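Side-chain contact in cellulosomal scaffoldin (Bacteroides cellulosolvens, PDB 2XBT), which contributes a family 3b carbohydrate-binding module to a cellulosomal scaffold protein and probably binds cellulose: residues M28-Q33 with K144-Y149. Sequence-based numbering, arbitrary orientation.
Sequences MNMKLQ and KLVAVY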
loop_
_atom_site.group_PDB
_atom_site.type_symbol
_atom_site.label_atom_id
_atom_site.label_comp_id
_atom_site.label_asym_id
_atom_site.label_seq_id
_atom_site.Cartn_x
_atom_site.Cartn_y
_atom_site.Cartn_z
ATOM N N MET A 28 -2.725 2.141 6.965
ATOM C CA MET A 28 -2.729 1.336 5.753
ATOM C C MET A 28 -2.767 -0.135 6.115
ATOM O O MET A 28 -1.758 -0.690 6.524
ATOM C CB MET A 28 -1.445 1.564 4.955
ATOM C CG MET A 28 -1.373 2.862 4.187
ATOM S SD MET A 28 0.367 3.210 3.821
ATOM C CE MET A 28 0.912 3.543 5.478
ATOM N N ASN A 29 -3.917 -0.766 5.949
ATOM C CA ASN A 29 -4.014 -2.197 6.163
ATOM C C ASN A 29 -4.371 -2.834 4.848
ATOM O O ASN A 29 -5.404 -2.521 4.251
ATOM C CB ASN A 29 -5.086 -2.520 7.187
ATOM C CG ASN A 29 -4.867 -1.815 8.497
ATOM O OD1 ASN A 29 -3.773 -1.845 9.062
ATOM N ND2 ASN A 29 -5.914 -1.168 8.993
ATOM N N MET A 30 -3.514 -3.733 4.388
ATOM C CA MET A 30 -3.654 -4.251 3.042
ATOM C C MET A 30 -3.568 -5.755 2.999
ATOM O O MET A 30 -2.807 -6.363 3.748
ATOM C CB MET A 30 -2.596 -3.642 2.150
ATOM C CG MET A 30 -2.888 -2.166 1.922
ATOM S SD MET A 30 -1.539 -1.265 1.203
ATOM C CE MET A 30 -0.240 -1.458 2.407
ATOM N N LYS A 31 -4.365 -6.344 2.124
ATOM C CA LYS A 31 -4.252 -7.755 1.826
ATOM C C LYS A 31 -4.031 -7.868 0.349
ATOM O O LYS A 31 -4.882 -7.466 -0.444
ATOM C CB LYS A 31 -5.551 -8.490 2.138
ATOM C CG LYS A 31 -5.644 -9.094 3.502
ATOM C CD LYS A 31 -6.729 -10.173 3.500
ATOM C CE LYS A 31 -7.077 -10.650 4.900
ATOM N NZ LYS A 31 -8.133 -11.715 4.855
ATOM N N LEU A 32 -2.896 -8.423 -0.032
ATOM C CA LEU A 32 -2.623 -8.665 -1.428
ATOM C C LEU A 32 -2.920 -10.132 -1.690
ATOM O O LEU A 32 -2.337 -11.002 -1.043
ATOM C CB LEU A 32 -1.174 -8.298 -1.750
ATOM C CG LEU A 32 -0.647 -8.594 -3.163
ATOM C CD1 LEU A 32 -1.448 -7.888 -4.260
ATOM C CD2 LEU A 32 0.833 -8.227 -3.252
ATOM N N GLN A 33 -3.841 -10.401 -2.616
ATOM C CA GLN A 33 -4.268 -11.770 -2.906
ATOM C C GLN A 33 -3.819 -12.230 -4.287
ATOM O O GLN A 33 -3.721 -11.440 -5.224
ATOM C CB GLN A 33 -5.792 -11.887 -2.836
ATOM C CG GLN A 33 -6.375 -11.756 -1.457
ATOM C CD GLN A 33 -7.897 -11.825 -1.460
ATOM O OE1 GLN A 33 -8.546 -11.436 -2.434
ATOM N NE2 GLN A 33 -8.471 -12.315 -0.367
ATOM N N LYS A 144 -8.803 1.536 -5.193
ATOM C CA LYS A 144 -8.076 1.589 -6.464
ATOM C C LYS A 144 -7.063 2.724 -6.565
ATOM O O LYS A 144 -6.332 2.815 -7.551
ATOM C CB LYS A 144 -9.059 1.689 -7.633
ATOM C CG LYS A 144 -9.953 0.481 -7.815
ATOM C CD LYS A 144 -9.166 -0.727 -8.310
ATOM C CE LYS A 144 -9.876 -1.398 -9.480
ATOM N NZ LYS A 144 -9.241 -2.705 -9.840
ATOM N N LEU A 145 -6.996 3.577 -5.545
ATOM C CA LEU A 145 -6.084 4.720 -5.574
ATOM C C LEU A 145 -4.713 4.370 -4.983
ATOM O O LEU A 145 -3.831 5.231 -4.879
ATOM C CB LEU A 145 -6.704 5.918 -4.832
ATOM C CG LEU A 145 -8.102 6.352 -5.302
ATOM C CD1 LEU A 145 -8.698 7.350 -4.316
ATOM C CD2 LEU A 145 -8.031 6.954 -6.691
ATOM N N VAL A 146 -4.533 3.104 -4.619
ATOM C CA VAL A 146 -3.223 2.611 -4.178
ATOM C C VAL A 146 -2.716 1.715 -5.289
ATOM O O VAL A 146 -3.479 0.892 -5.811
ATOM C CB VAL A 146 -3.328 1.769 -2.894
ATOM C CG1 VAL A 146 -1.992 1.097 -2.579
ATOM C CG2 VAL A 146 -3.779 2.652 -1.718
ATOM N N ALA A 147 -1.457 1.870 -5.668
ATOM C CA ALA A 147 -0.932 1.103 -6.809
ATOM C C ALA A 147 -0.011 -0.019 -6.356
ATOM O O ALA A 147 0.777 0.152 -5.423
ATOM C CB ALA A 147 -0.189 2.008 -7.772
ATOM N N VAL A 148 -0.091 -1.149 -7.060
ATOM C CA VAL A 148 0.791 -2.281 -6.805
ATOM C C VAL A 148 1.572 -2.618 -8.079
ATOM O O VAL A 148 1.002 -2.640 -9.172
ATOM C CB VAL A 148 -0.011 -3.507 -6.429
ATOM C CG1 VAL A 148 0.944 -4.658 -6.045
ATOM C CG2 VAL A 148 -0.984 -3.189 -5.288
ATOM N N TYR A 149 2.867 -2.862 -7.927
ATOM C CA TYR A 149 3.732 -3.174 -9.060
ATOM C C TYR A 149 4.410 -4.518 -8.849
ATOM O O TYR A 149 4.724 -4.890 -7.723
ATOM C CB TYR A 149 4.796 -2.105 -9.218
ATOM C CG TYR A 149 4.211 -0.720 -9.369
ATOM C CD1 TYR A 149 4.134 -0.111 -10.612
ATOM C CD2 TYR A 149 3.712 -0.036 -8.267
ATOM C CE1 TYR A 149 3.603 1.159 -10.751
ATOM C CE2 TYR A 149 3.172 1.221 -8.396
ATOM C CZ TYR A 149 3.121 1.812 -9.634
ATOM O OH TYR A 149 2.584 3.065 -9.743
#
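Two apolar pairs, Met30 with Val146 and Leu32 with Val148, join residues 28-33 to residues 144-149 across the interior of the module. In the first, the thioether sulfur does the touching: SD of Met30 lies 4.5 Å from CG1 of Val146. With chi3 at -61° the methionine chain folds back beyond the sulfur, and its terminal CE turns from the valine toward its own strand, 4.1 Å from CB of Met28. In the second pair one methyl branch meets another, CD1 of Leu32 standing 4.4 Å from CG1 of Val148; CG2 of that valine is slightly farther from the same CD1, at 4.8 Å. From a CB already directed at the second segment, an anti chi1 (175°) carries the isobutyl group of Leu32 on toward Val148. All four residues are buried, but the touch is light, 103 Å² in total, and no hydrogen bond passes between the segments.

The backbones stay well apart, with the CA atoms of Leu32 and Val148 separated by 9.0 Å and those of Met30 and Val146 by 10.0 Å. Residues 28-33 are held in their own sheet by backbone bonds: Met30 and Leu32 to Ile113 and Val111 of strand 110-119, Lys31 to Leu13 of strand 10-15. Neighbouring side chains widen the apolar layer, Ile47 packing on Val146, Ile45 on Leu32, and Val155 on Val148.

The matched i, i+2 spacing on both segments is that of inward-facing positions in extended chain. Strand 22-34 lies in one of the two large antiparallel sheets and residues 144-149 lead into strand 147-150 of the second; the side chains that meet between them form part of the hydrophobic core of the β-sandwich with jelly-roll topology characteristic of family 3 carbohydrate-binding modules.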